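Local coordinates for protein putative aldehyde dehydrogenase AldY (Bacillus subtilis, PDB 4DNG) that probably oxidises aldehydes to carboxylates with NAD(+) as the electron acceptor and may protect cells against stress from ethanol and related compounds, at residues G134-Y140 / K472-K478; P166-N172 / V464-T469; I147-S151 / G217-N221; A49-Q54 / N172-H176; F10-W15 / A191-E195. The contacts are given in a common frame with arbitrary orientation. Residues are numbered along the deposited sequence.

Contact 1 (G134-Y140 / K472-K478); sequences GKTNKIY and KWISIQK
Residues 135-140 and 472-477 are extended, neighbouring antiparallel strands whose axes approach to 4.7 Å at 158°. In this register Thr136, Lys138 and Tyr140 form hydrogen-bonded pairs with Ile476, Ile474 and Lys472, while Asn137 and Ile139 form non-hydrogen-bonded pairs with Ser475 and Trp473. The bonds Lys138 N to Ile474 O (3.0 Å), Ile474 N to Lys138 O (2.9 Å) and Tyr140 N to Lys472 O (2.7 Å) are nearly straight; beyond Thr136, Lys478 N reaches Gly134 O at 3.1 Å. Such a projecting beta arm is the oligomerisation element of aldehyde dehydrogenases: Trp473 to Ile476 pair in parallel with a strand of the second subunit, continuing the sheet across the interface. On the sheet face that carries Tyr140, Tyr140 CE1 (chi1 m) lies 3.6 Å from Ile474 CD1 (chi1 m); Lys138 NZ forms a salt bridge and Tyr140 OH a hydrogen bond with Glu422 of the second subunit. On the other face, Ile139 CG1 packs 4.0 Å from Trp473 CD1 (chi1 t), and Asn137 (chi1 m) turns its ND2 to Ser130.

Contact 2 (P166-N172 / V464-T469); sequences PAIALGN and VVEEFT
A Schellman motif closes the helix that carries residues 166-169, and residues 464-468 of helix 462-468 pack against it. The contact thus joins helix 156-169, which leads into a strand of the Rossmann-like domain, to the helix that runs into the last strand. Leu170 (phi/psi -107/27) is the first residue to leave helical angles; Gly171 follows as C-prime with positive phi (78/16), Gly171 N bonding to Ile168 O (3.2 Å) and Asn172 N to Ala167 O (2.9 Å). The backbones come closest where the CA atoms of Ala167 and Phe468 stand 5.9 Å apart, a spacing that the small alanine allows. The main bump is the Phe468 ring (chi1 m, chi2 -88°), which fills the hollow beside Pro166 and Ala167. Pro166 CB lies over one face of the Phe468 ring in a CH-pi contact, 4.1 Å from its centroid, and also meets Val464 CG1 at 3.9 Å; Ala167 CB lies 4.1 Å from Phe468 CD1. Leu170 (m, t) is the answering bump: its CD1 sits 3.8 Å from Phe468 CB and 4.1 Å from Val465 CG2, while its CB touches Thr469 CG2 at 3.7 Å. Tyr118 borders this apolar patch at Pro166 and Val465. Asn172 (chi1 m) tends the polar edge, its OD1 accepting from Gly145 N. Asn172 ND2 donates both to Ala167 O, at 3.0 Å, and across the interface to Phe468 O, at 2.9 Å.

Contact 3 (I147-S151 / G217-N221); sequences ISSIS and GMLTN
The end of a beta strand, residues 147-150, passes a short, weakly bonded helical turn at about 217-220; the nearest CA atoms, those of Ser148 and Met218, are 6.3 Å apart. The strand is regularly extended, so every second residue faces the turn. Ser148 is the first to do so: with chi1 t (-157°) its OG donates to Met218 O at 2.9 Å, tying the turn's backbone to the strand through a side chain. Ser149 directs its CB away and its OG bonds to His176, yet its carbonyl still meets the turn, with Ser149 O 3.4 Å from Met218 CE. The methionine reaches this position because all three of its chi angles are m, which curls the side chain so that its CE comes to rest beside Ser148 and Ser149. Ile150 (m, t) points toward the turn again, and its CD1 lies 3.8 Å from Met218 CB and 4.0 Å from Leu219 CD2. Leu219 directs its CB away, but the end of its side chain returns to the strand. A short helical turn lying on a strand of the central sheet fits the Rossmann-like dinucleotide-binding domain of aldehyde dehydrogenases, here close to the probable NAD(+) site: the Leu219 side chain is about 6 Å from that of Val235, assigned to that site by similarity.

Contact 4 (A49-Q54 / N172-H176); sequences AFDIAQ and NSVVH
Val175 lies over one face of the Phe50 ring, with its CB 4.0 Å from the centroid in an off-centre CH-pi contact and its CG2 3.6 Å from Phe50 CD1. The phenylalanine achieves this although its CA-to-CB bond points sideways, since chi1 m (-83°) and chi2 -58° swing the ring toward the strand. The helical residues 49-54 run almost antiparallel to strand 173-176, at 164° between their directions, and the axes approach to 8.0 Å. Two CA pairs set the register: Phe50 with Val175 at 6.5 Å and Ala53 with Ser173 at 5.7 Å. One turn apart on the helix, Ala49 and Ala53 present only methyl groups, leaving a shallow groove that admits the valine (chi1 t). Val175 CG2 lies 3.8 Å from both Ala53 CB and Ala49 O. Ser173 (chi1 p), two residues before Val175, faces the same side; its OG forms a weak hydrogen bond with Ala53 O at 2.9 Å, beside the apolar contact. Val174 and His176 point away from the helix to the sheet's other side, where Val174 touches Ala167 and His176 bonds to Ser160 of helix 156-169. A parallel strand, paired with strand 135-150 and covered by helices on both faces, is characteristic of the layered alpha/beta/alpha build of the Rossmann-like NAD(+)-binding domain in aldehyde dehydrogenases.

Contact 5 (F10-W15 / A191-E195); sequences FINGKW and AKAFE
This is a partly buried contact at the edge of the domain, where an N-terminal beta hairpin lies against helix 183-196. Residues 10-11 and 14-15 are the hairpin's strand ends, joined by a type I' turn from Ile11 to Lys14; Asn12 (phi/psi 45/40) and Gly13 (86/9) supply its positive-phi positions, Gly13's angles by themselves calling for glycine, and Ile11 N to Lys14 O (2.9 Å) and Lys14 N to Ile11 O (2.7 Å) close it. The helix offers Ala191 and Glu195, one turn apart. Phe10 (chi1 t) comes closest along the backbone, its CA 6.6 Å from that of Ala191; its CB meets Ala191 CB at 3.8 Å and its CZ meets Glu195 CB at 3.9 Å. The CA-to-CB bond of Trp15 points sideways, but chi1 m brings its indole to the helix, Trp15 CH2 4.0 Å from Ala191 CB; Trp15 NE1 donates to Glu195 OE1 at 3.2 Å, near the indole plane, at its edge. Phe10 also bonds through its backbone to Val206. The type I' turn is typical of a tight two-residue beta hairpin, here along the margin of an alpha/beta domain.

In the fold
The five contacts illustrate how chemistry follows location. Contacts 2, 3 and 4 are buried and lie around one central sheet: strand 147-150 of contact 3 pairs with strand 173-176 of contact 4, and Asn172 belongs to both contact 2 and contact 4. Each combines apolar packing with one side-chain-to-carbonyl hydrogen bond across its segments (weak in contact 4). Contacts 2 and 4 meet where Ala167 CB packs 3.5 Å from Val174 CG2. Contact 5, only partly buried, adjoins contact 4 through Ile11 and Ile52 and adds an indole-carboxylate bond. Contact 1 uses the outer part of the strand serving contact 3, but depends chiefly on backbone hydrogen bonds and projects to the second subunit.

Contact 1 (G134-Y140 / K472-K478)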
# COMPACT_ATOMS: atom_id res chain seq x y z
N GLY A 134 14.44 -13.26 -28.29
CA GLY A 134 13.26 -12.87 -29.03
C GLY A 134 12.20 -12.31 -28.11
O GLY A 134 11.15 -11.84 -28.54
N LYS A 135 12.51 -12.34 -26.83
CA LYS A 135 11.65 -11.83 -25.78
C LYS A 135 11.97 -10.37 -25.42
O LYS A 135 13.14 -9.98 -25.32
CB LYS A 135 11.74 -12.73 -24.54
CG LYS A 135 10.84 -12.31 -23.39
CD LYS A 135 10.59 -13.44 -22.42
CE LYS A 135 9.31 -13.18 -21.66
NZ LYS A 135 8.86 -14.34 -20.86
N THR A 136 10.92 -9.57 -25.24
CA THR A 136 11.04 -8.16 -24.86
C THR A 136 10.13 -7.89 -23.69
O THR A 136 8.94 -8.22 -23.74
CB THR A 136 10.65 -7.22 -26.02
OG1 THR A 136 11.41 -7.56 -27.19
CG2 THR A 136 10.92 -5.77 -25.67
N ASN A 137 10.70 -7.30 -22.64
CA ASN A 137 9.95 -6.85 -21.47
C ASN A 137 9.85 -5.33 -21.42
O ASN A 137 10.85 -4.64 -21.29
CB ASN A 137 10.61 -7.37 -20.19
CG ASN A 137 10.60 -8.89 -20.10
OD1 ASN A 137 9.58 -9.53 -20.33
ND2 ASN A 137 11.75 -9.46 -19.76
N LYS A 138 8.62 -4.83 -21.53
CA LYS A 138 8.35 -3.40 -21.53
C LYS A 138 7.44 -2.99 -20.38
O LYS A 138 6.43 -3.63 -20.11
CB LYS A 138 7.70 -2.98 -22.84
CG LYS A 138 8.68 -2.81 -23.99
CD LYS A 138 8.02 -2.12 -25.16
CE LYS A 138 7.20 -3.11 -25.97
NZ LYS A 138 6.79 -2.44 -27.25
N ILE A 139 7.83 -1.91 -19.72
CA ILE A 139 7.06 -1.38 -18.62
C ILE A 139 6.50 -0.02 -19.01
O ILE A 139 7.22 0.84 -19.53
CB ILE A 139 7.91 -1.31 -17.33
CG1 ILE A 139 8.31 -2.72 -16.91
CG2 ILE A 139 7.15 -0.60 -16.23
CD1 ILE A 139 9.54 -2.79 -16.04
N TYR A 140 5.20 0.14 -18.79
CA TYR A 140 4.52 1.38 -19.09
C TYR A 140 3.97 1.99 -17.83
O TYR A 140 3.63 1.29 -16.86
CB TYR A 140 3.36 1.13 -20.03
CG TYR A 140 3.75 0.56 -21.36
CD1 TYR A 140 4.11 -0.78 -21.48
CD2 TYR A 140 3.75 1.35 -22.50
CE1 TYR A 140 4.47 -1.31 -22.70
CE2 TYR A 140 4.11 0.82 -23.73
CZ TYR A 140 4.47 -0.51 -23.82
OH TYR A 140 4.83 -1.06 -25.02
N LYS A 472 2.51 -0.99 -15.65
CA LYS A 472 2.03 -2.06 -16.51
C LYS A 472 3.19 -2.75 -17.24
O LYS A 472 4.01 -2.10 -17.89
CB LYS A 472 0.95 -1.55 -17.49
CG LYS A 472 0.50 -2.57 -18.55
CD LYS A 472 -0.42 -3.65 -18.01
CE LYS A 472 -0.58 -4.81 -18.99
NZ LYS A 472 -1.90 -5.51 -18.88
N TRP A 473 3.22 -4.08 -17.14
CA TRP A 473 4.28 -4.88 -17.72
C TRP A 473 3.76 -5.74 -18.84
O TRP A 473 2.75 -6.43 -18.70
CB TRP A 473 4.98 -5.68 -16.62
CG TRP A 473 5.98 -6.70 -17.10
CD1 TRP A 473 7.20 -6.47 -17.75
CD2 TRP A 473 5.89 -8.17 -16.98
NE1 TRP A 473 7.83 -7.66 -18.04
CE2 TRP A 473 7.11 -8.71 -17.61
CE3 TRP A 473 4.95 -9.05 -16.44
CZ2 TRP A 473 7.35 -10.08 -17.67
CZ3 TRP A 473 5.21 -10.42 -16.51
CH2 TRP A 473 6.38 -10.92 -17.11
N ILE A 474 4.44 -5.70 -19.98
CA ILE A 474 4.05 -6.49 -21.14
C ILE A 474 5.25 -7.24 -21.69
O ILE A 474 6.29 -6.63 -21.95
CB ILE A 474 3.40 -5.61 -22.23
CG1 ILE A 474 2.21 -4.82 -21.64
CG2 ILE A 474 3.01 -6.46 -23.45
CD1 ILE A 474 1.73 -3.69 -22.51
N SER A 475 5.13 -8.57 -21.83
CA SER A 475 6.13 -9.39 -22.54
C SER A 475 5.65 -9.73 -23.93
O SER A 475 4.55 -10.26 -24.08
CB SER A 475 6.42 -10.69 -21.78
OG SER A 475 6.75 -10.43 -20.44
N ILE A 476 6.47 -9.43 -24.94
CA ILE A 476 6.19 -9.86 -26.32
C ILE A 476 7.20 -10.92 -26.79
O ILE A 476 8.37 -10.89 -26.39
CB ILE A 476 6.08 -8.69 -27.34
CG1 ILE A 476 7.46 -8.28 -27.90
CG2 ILE A 476 5.34 -7.49 -26.76
CD1 ILE A 476 7.85 -8.93 -29.22
N GLN A 477 6.74 -11.83 -27.64
CA GLN A 477 7.53 -12.96 -28.12
C GLN A 477 7.60 -12.95 -29.63
O GLN A 477 6.57 -12.77 -30.29
CB GLN A 477 6.87 -14.26 -27.66
CG GLN A 477 7.83 -15.44 -27.53
CD GLN A 477 8.75 -15.28 -26.34
OE1 GLN A 477 8.30 -15.18 -25.20
NE2 GLN A 477 10.05 -15.25 -26.60
N LYS A 478 8.80 -13.14 -30.17
CA LYS A 478 9.02 -13.35 -31.61
C LYS A 478 9.24 -14.83 -31.90
O LYS A 478 8.29 -15.57 -32.16
CB LYS A 478 10.24 -12.57 -32.11
CG LYS A 478 10.08 -11.06 -32.06
CD LYS A 478 11.42 -10.38 -31.82
CE LYS A 478 11.23 -9.08 -31.07
NZ LYS A 478 12.44 -8.72 -30.29

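Contact 2 (P166-N172 / V464-T469)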
# COMPACT_ATOMS: atom_id res chain seq x y z
N PRO A 166 -1.71 15.97 -8.41
CA PRO A 166 -1.08 14.77 -8.99
C PRO A 166 -2.07 13.84 -9.69
O PRO A 166 -1.79 13.33 -10.77
CB PRO A 166 -0.46 14.07 -7.77
CG PRO A 166 -0.93 14.83 -6.57
CD PRO A 166 -1.28 16.21 -7.02
N ALA A 167 -3.23 13.62 -9.08
CA ALA A 167 -4.26 12.79 -9.69
C ALA A 167 -4.54 13.22 -11.12
O ALA A 167 -4.42 12.43 -12.07
CB ALA A 167 -5.53 12.86 -8.88
N ILE A 168 -4.91 14.48 -11.27
CA ILE A 168 -5.23 15.02 -12.58
C ILE A 168 -4.01 15.06 -13.52
O ILE A 168 -4.12 14.76 -14.71
CB ILE A 168 -5.91 16.40 -12.45
CG1 ILE A 168 -7.34 16.20 -11.93
CG2 ILE A 168 -5.87 17.16 -13.78
CD1 ILE A 168 -7.95 17.44 -11.31
N ALA A 169 -2.84 15.39 -12.98
CA ALA A 169 -1.60 15.40 -13.76
C ALA A 169 -1.33 14.07 -14.43
O ALA A 169 -0.81 14.02 -15.55
CB ALA A 169 -0.44 15.76 -12.86
N LEU A 170 -1.69 12.98 -13.75
CA LEU A 170 -1.31 11.65 -14.19
C LEU A 170 -2.49 10.88 -14.78
O LEU A 170 -2.54 9.64 -14.76
CB LEU A 170 -0.62 10.90 -13.04
CG LEU A 170 0.68 11.58 -12.59
CD1 LEU A 170 1.09 11.18 -11.19
CD2 LEU A 170 1.81 11.29 -13.58
N GLY A 171 -3.45 11.64 -15.30
CA GLY A 171 -4.53 11.08 -16.10
C GLY A 171 -5.63 10.42 -15.32
O GLY A 171 -6.42 9.66 -15.88
N ASN A 172 -5.69 10.69 -14.02
CA ASN A 172 -6.78 10.15 -13.21
C ASN A 172 -7.96 11.12 -13.17
O ASN A 172 -7.85 12.26 -13.62
CB ASN A 172 -6.30 9.86 -11.79
CG ASN A 172 -5.09 8.98 -11.77
OD1 ASN A 172 -5.17 7.78 -12.09
ND2 ASN A 172 -3.93 9.55 -11.39
N VAL A 464 5.41 10.33 -5.44
CA VAL A 464 4.02 10.68 -5.73
C VAL A 464 3.53 10.09 -7.05
O VAL A 464 2.40 9.60 -7.15
CB VAL A 464 3.80 12.20 -5.76
CG1 VAL A 464 2.33 12.53 -5.57
CG2 VAL A 464 4.62 12.88 -4.66
N VAL A 465 4.38 10.14 -8.07
CA VAL A 465 4.09 9.55 -9.39
C VAL A 465 3.72 8.07 -9.26
O VAL A 465 2.73 7.63 -9.83
CB VAL A 465 5.26 9.79 -10.39
CG1 VAL A 465 5.23 8.81 -11.56
CG2 VAL A 465 5.22 11.22 -10.91
N GLU A 466 4.49 7.31 -8.48
CA GLU A 466 4.17 5.90 -8.21
C GLU A 466 2.80 5.75 -7.54
O GLU A 466 2.09 4.79 -7.80
CB GLU A 466 5.22 5.21 -7.33
CG GLU A 466 6.69 5.44 -7.70
CD GLU A 466 7.10 4.87 -9.06
OE1 GLU A 466 6.56 3.82 -9.48
OE2 GLU A 466 7.98 5.48 -9.70
N GLU A 467 2.43 6.71 -6.68
CA GLU A 467 1.19 6.61 -5.89
C GLU A 467 -0.04 6.74 -6.76
O GLU A 467 -1.03 6.06 -6.55
CB GLU A 467 1.14 7.63 -4.75
CG GLU A 467 1.82 7.22 -3.44
CD GLU A 467 1.71 8.29 -2.34
OE1 GLU A 467 2.72 8.99 -2.07
OE2 GLU A 467 0.62 8.45 -1.75
N PHE A 468 0.05 7.60 -7.78
CA PHE A 468 -1.10 7.93 -8.62
C PHE A 468 -1.03 7.28 -10.00
O PHE A 468 -1.86 7.55 -10.86
CB PHE A 468 -1.27 9.45 -8.73
CG PHE A 468 -1.69 10.09 -7.43
CD1 PHE A 468 -3.03 10.20 -7.09
CD2 PHE A 468 -0.73 10.53 -6.52
CE1 PHE A 468 -3.42 10.77 -5.88
CE2 PHE A 468 -1.11 11.08 -5.31
CZ PHE A 468 -2.45 11.20 -4.99
N THR A 469 -0.04 6.42 -10.20
CA THR A 469 0.04 5.67 -11.45
C THR A 469 0.19 4.20 -11.19
O THR A 469 0.62 3.80 -10.10
CB THR A 469 1.20 6.11 -12.35
OG1 THR A 469 2.46 5.82 -11.72
CG2 THR A 469 1.08 7.60 -12.68

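Contact 3 (I147-S151 / G217-N221)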
# COMPACT_ATOMS: atom_id res chain seq x y z
N ILE A 147 -9.79 8.41 -8.27
CA ILE A 147 -9.24 8.66 -6.94
C ILE A 147 -10.39 9.14 -6.05
O ILE A 147 -11.15 10.02 -6.46
CB ILE A 147 -8.16 9.79 -6.98
CG1 ILE A 147 -7.09 9.54 -8.06
CG2 ILE A 147 -7.54 10.04 -5.61
CD1 ILE A 147 -6.30 8.25 -7.90
N SER A 148 -10.52 8.53 -4.86
CA SER A 148 -11.38 9.03 -3.80
C SER A 148 -10.57 9.86 -2.81
O SER A 148 -9.65 9.35 -2.14
CB SER A 148 -12.11 7.91 -3.08
OG SER A 148 -13.29 8.39 -2.46
N SER A 149 -10.94 11.13 -2.70
CA SER A 149 -10.16 12.12 -1.96
C SER A 149 -11.00 12.79 -0.88
O SER A 149 -12.09 13.27 -1.17
CB SER A 149 -9.64 13.15 -2.95
OG SER A 149 -9.06 14.24 -2.28
N ILE A 150 -10.49 12.79 0.36
CA ILE A 150 -11.19 13.31 1.54
C ILE A 150 -10.25 14.21 2.34
O ILE A 150 -9.13 13.81 2.68
CB ILE A 150 -11.63 12.17 2.48
CG1 ILE A 150 -12.56 11.20 1.75
CG2 ILE A 150 -12.28 12.72 3.77
CD1 ILE A 150 -12.68 9.85 2.42
N SER A 151 -10.71 15.42 2.64
CA SER A 151 -9.87 16.35 3.35
C SER A 151 -10.53 16.88 4.61
O SER A 151 -11.74 16.85 4.73
CB SER A 151 -9.37 17.46 2.42
OG SER A 151 -10.40 18.22 1.86
N GLY A 217 -19.86 5.76 1.91
CA GLY A 217 -19.85 6.05 0.46
C GLY A 217 -18.54 6.40 -0.25
O GLY A 217 -18.35 6.01 -1.40
N MET A 218 -17.64 7.13 0.40
CA MET A 218 -16.34 7.45 -0.20
C MET A 218 -15.39 6.25 -0.18
O MET A 218 -14.35 6.25 -0.84
CB MET A 218 -15.71 8.64 0.54
CG MET A 218 -16.46 9.97 0.38
SD MET A 218 -16.35 10.61 -1.30
CE MET A 218 -14.63 11.02 -1.47
N LEU A 219 -15.79 5.20 0.57
CA LEU A 219 -14.91 4.13 0.94
C LEU A 219 -15.29 2.83 0.26
O LEU A 219 -14.42 2.07 -0.19
CB LEU A 219 -14.94 3.93 2.45
CG LEU A 219 -14.67 5.11 3.42
CD1 LEU A 219 -14.49 4.61 4.86
CD2 LEU A 219 -13.47 5.94 3.00
N THR A 220 -16.59 2.59 0.16
CA THR A 220 -17.17 1.29 -0.22
C THR A 220 -17.39 1.15 -1.72
O THR A 220 -17.52 0.03 -2.25
CB THR A 220 -18.55 1.13 0.44
OG1 THR A 220 -18.40 1.11 1.86
CG2 THR A 220 -19.17 -0.18 0.02
N ASN A 221 -17.51 2.27 -2.41
CA ASN A 221 -17.82 2.22 -3.81
C ASN A 221 -16.71 1.41 -4.46
O ASN A 221 -15.52 1.66 -4.20
CB ASN A 221 -17.92 3.64 -4.39
CG ASN A 221 -18.51 3.64 -5.79
OD1 ASN A 221 -17.97 3.01 -6.69
ND2 ASN A 221 -19.61 4.34 -5.97

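Contact 4 (A49-Q54 / N172-H176)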
# COMPACT_ATOMS: atom_id res chain seq x y z
N ALA A 49 -21.58 10.43 -9.26
CA ALA A 49 -20.29 11.10 -9.38
C ALA A 49 -19.13 10.14 -9.61
O ALA A 49 -18.30 10.36 -10.50
CB ALA A 49 -20.04 11.97 -8.16
N PHE A 50 -19.07 9.07 -8.82
CA PHE A 50 -18.12 8.00 -9.10
C PHE A 50 -18.30 7.39 -10.51
O PHE A 50 -17.32 7.22 -11.23
CB PHE A 50 -18.17 6.92 -8.01
CG PHE A 50 -17.33 7.26 -6.79
CD1 PHE A 50 -15.97 7.51 -6.92
CD2 PHE A 50 -17.91 7.34 -5.52
CE1 PHE A 50 -15.18 7.81 -5.81
CE2 PHE A 50 -17.13 7.66 -4.42
CZ PHE A 50 -15.76 7.89 -4.56
N ASP A 51 -19.55 7.10 -10.88
CA ASP A 51 -19.91 6.58 -12.21
C ASP A 51 -19.41 7.56 -13.30
O ASP A 51 -18.72 7.15 -14.25
CB ASP A 51 -21.43 6.34 -12.23
CG ASP A 51 -22.01 6.11 -13.63
OD1 ASP A 51 -21.27 5.70 -14.55
OD2 ASP A 51 -23.23 6.32 -13.78
N ILE A 52 -19.73 8.84 -13.13
CA ILE A 52 -19.29 9.89 -14.03
C ILE A 52 -17.76 10.06 -14.09
O ILE A 52 -17.19 10.30 -15.16
CB ILE A 52 -19.94 11.23 -13.64
CG1 ILE A 52 -21.40 11.26 -14.09
CG2 ILE A 52 -19.18 12.39 -14.26
CD1 ILE A 52 -22.23 12.32 -13.39
N ALA A 53 -17.09 9.95 -12.93
CA ALA A 53 -15.64 10.04 -12.89
C ALA A 53 -14.95 8.88 -13.64
O ALA A 53 -13.91 9.09 -14.32
CB ALA A 53 -15.16 10.13 -11.45
N GLN A 54 -15.53 7.68 -13.55
CA GLN A 54 -15.01 6.51 -14.26
C GLN A 54 -15.05 6.69 -15.78
O GLN A 54 -14.10 6.33 -16.49
CB GLN A 54 -15.76 5.24 -13.88
CG GLN A 54 -15.16 3.99 -14.49
CD GLN A 54 -15.69 2.73 -13.83
OE1 GLN A 54 -14.92 1.94 -13.26
NE2 GLN A 54 -17.02 2.55 -13.88
N ASN A 172 -5.69 10.69 -14.02
CA ASN A 172 -6.78 10.15 -13.21
C ASN A 172 -7.96 11.12 -13.17
O ASN A 172 -7.85 12.26 -13.62
CB ASN A 172 -6.30 9.86 -11.79
CG ASN A 172 -5.09 8.98 -11.77
OD1 ASN A 172 -5.17 7.78 -12.09
ND2 ASN A 172 -3.93 9.55 -11.39
N SER A 173 -9.08 10.65 -12.66
CA SER A 173 -10.20 11.50 -12.31
C SER A 173 -10.35 11.43 -10.80
O SER A 173 -9.67 10.63 -10.14
CB SER A 173 -11.47 11.00 -12.97
OG SER A 173 -11.89 9.80 -12.34
N VAL A 174 -11.26 12.23 -10.24
CA VAL A 174 -11.25 12.48 -8.80
C VAL A 174 -12.66 12.78 -8.33
O VAL A 174 -13.35 13.64 -8.89
CB VAL A 174 -10.34 13.69 -8.44
CG1 VAL A 174 -10.26 13.94 -6.92
CG2 VAL A 174 -8.94 13.49 -9.01
N VAL A 175 -13.08 12.07 -7.29
CA VAL A 175 -14.23 12.47 -6.53
C VAL A 175 -13.74 12.93 -5.17
O VAL A 175 -13.11 12.16 -4.42
CB VAL A 175 -15.21 11.33 -6.40
CG1 VAL A 175 -16.35 11.71 -5.44
CG2 VAL A 175 -15.71 10.96 -7.78
N HIS A 176 -14.03 14.19 -4.86
CA HIS A 176 -13.43 14.88 -3.72
C HIS A 176 -14.45 15.39 -2.74
O HIS A 176 -15.44 16.03 -3.16
CB HIS A 176 -12.60 16.04 -4.22
CG HIS A 176 -11.88 16.77 -3.12
ND1 HIS A 176 -11.01 16.15 -2.30
CD2 HIS A 176 -11.92 18.10 -2.73
CE1 HIS A 176 -10.54 17.03 -1.41
NE2 HIS A 176 -11.09 18.22 -1.68

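Contact 5 (F10-W15 / A191-E195)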
# COMPACT_ATOMS: atom_id res chain seq x y z
N PHE A 10 -19.65 20.38 -7.42
CA PHE A 10 -19.29 20.51 -8.82
C PHE A 10 -19.19 19.08 -9.30
O PHE A 10 -18.22 18.39 -9.00
CB PHE A 10 -17.98 21.28 -8.99
CG PHE A 10 -17.62 21.57 -10.42
CD1 PHE A 10 -18.13 22.68 -11.08
CD2 PHE A 10 -16.73 20.77 -11.11
CE1 PHE A 10 -17.79 22.97 -12.41
CE2 PHE A 10 -16.38 21.05 -12.44
CZ PHE A 10 -16.90 22.15 -13.09
N ILE A 11 -20.23 18.65 -10.02
CA ILE A 11 -20.33 17.33 -10.62
C ILE A 11 -20.44 17.44 -12.14
O ILE A 11 -21.17 18.30 -12.65
CB ILE A 11 -21.50 16.51 -9.99
CG1 ILE A 11 -21.34 16.44 -8.45
CG2 ILE A 11 -21.53 15.09 -10.55
CD1 ILE A 11 -22.59 16.08 -7.65
N ASN A 12 -19.68 16.61 -12.84
CA ASN A 12 -19.71 16.51 -14.31
C ASN A 12 -19.72 17.85 -15.01
O ASN A 12 -20.42 18.04 -16.00
CB ASN A 12 -20.89 15.64 -14.77
CG ASN A 12 -20.72 15.10 -16.20
OD1 ASN A 12 -19.61 14.93 -16.71
ND2 ASN A 12 -21.85 14.83 -16.84
N GLY A 13 -18.95 18.79 -14.48
CA GLY A 13 -18.78 20.07 -15.13
C GLY A 13 -19.87 21.05 -14.77
O GLY A 13 -19.95 22.11 -15.38
N LYS A 14 -20.70 20.70 -13.78
CA LYS A 14 -21.83 21.56 -13.38
C LYS A 14 -21.93 21.82 -11.89
O LYS A 14 -21.67 20.93 -11.06
CB LYS A 14 -23.18 20.98 -13.83
CG LYS A 14 -23.27 20.46 -15.25
CD LYS A 14 -23.54 21.58 -16.23
CE LYS A 14 -24.25 21.04 -17.46
NZ LYS A 14 -24.81 22.15 -18.27
N TRP A 15 -22.37 23.02 -11.55
CA TRP A 15 -22.75 23.37 -10.18
C TRP A 15 -24.09 22.77 -9.91
O TRP A 15 -25.06 23.09 -10.58
CB TRP A 15 -22.71 24.88 -9.96
CG TRP A 15 -21.32 25.38 -10.22
CD1 TRP A 15 -20.81 25.92 -11.41
CD2 TRP A 15 -20.17 25.29 -9.33
NE1 TRP A 15 -19.46 26.18 -11.29
CE2 TRP A 15 -19.02 25.85 -10.06
CE3 TRP A 15 -19.99 24.86 -8.01
CZ2 TRP A 15 -17.76 25.95 -9.49
CZ3 TRP A 15 -18.71 24.96 -7.44
CH2 TRP A 15 -17.63 25.49 -8.16
N ALA A 191 -12.44 23.63 -7.48
CA ALA A 191 -13.30 23.33 -8.64
C ALA A 191 -13.42 24.51 -9.59
O ALA A 191 -13.30 24.36 -10.82
CB ALA A 191 -14.67 22.86 -8.20
N LYS A 192 -13.61 25.70 -9.04
CA LYS A 192 -13.68 26.89 -9.90
C LYS A 192 -12.39 27.09 -10.72
O LYS A 192 -12.43 27.45 -11.90
CB LYS A 192 -14.02 28.13 -9.07
CG LYS A 192 -14.23 29.39 -9.89
CD LYS A 192 -15.66 29.59 -10.38
CE LYS A 192 -15.72 30.69 -11.45
NZ LYS A 192 -15.14 32.02 -11.07
N ALA A 193 -11.25 26.84 -10.08
CA ALA A 193 -9.96 26.99 -10.73
C ALA A 193 -9.80 26.04 -11.90
O ALA A 193 -9.31 26.45 -12.96
CB ALA A 193 -8.85 26.76 -9.71
N PHE A 194 -10.22 24.79 -11.74
CA PHE A 194 -10.02 23.81 -12.78
C PHE A 194 -11.03 23.98 -13.90
O PHE A 194 -10.72 23.72 -15.08
CB PHE A 194 -10.01 22.39 -12.21
CG PHE A 194 -8.68 22.00 -11.63
CD1 PHE A 194 -7.63 21.61 -12.47
CD2 PHE A 194 -8.46 22.06 -10.26
CE1 PHE A 194 -6.40 21.27 -11.94
CE2 PHE A 194 -7.23 21.71 -9.72
CZ PHE A 194 -6.20 21.32 -10.56
N GLU A 195 -12.21 24.46 -13.53
CA GLU A 195 -13.21 24.79 -14.51
C GLU A 195 -12.67 25.94 -15.36
O GLU A 195 -12.70 25.89 -16.60
CB GLU A 195 -14.54 25.18 -13.85
CG GLU A 195 -15.39 26.10 -14.72
CD GLU A 195 -16.76 26.36 -14.16
OE1 GLU A 195 -16.84 26.84 -13.02
OE2 GLU A 195 -17.75 26.08 -14.87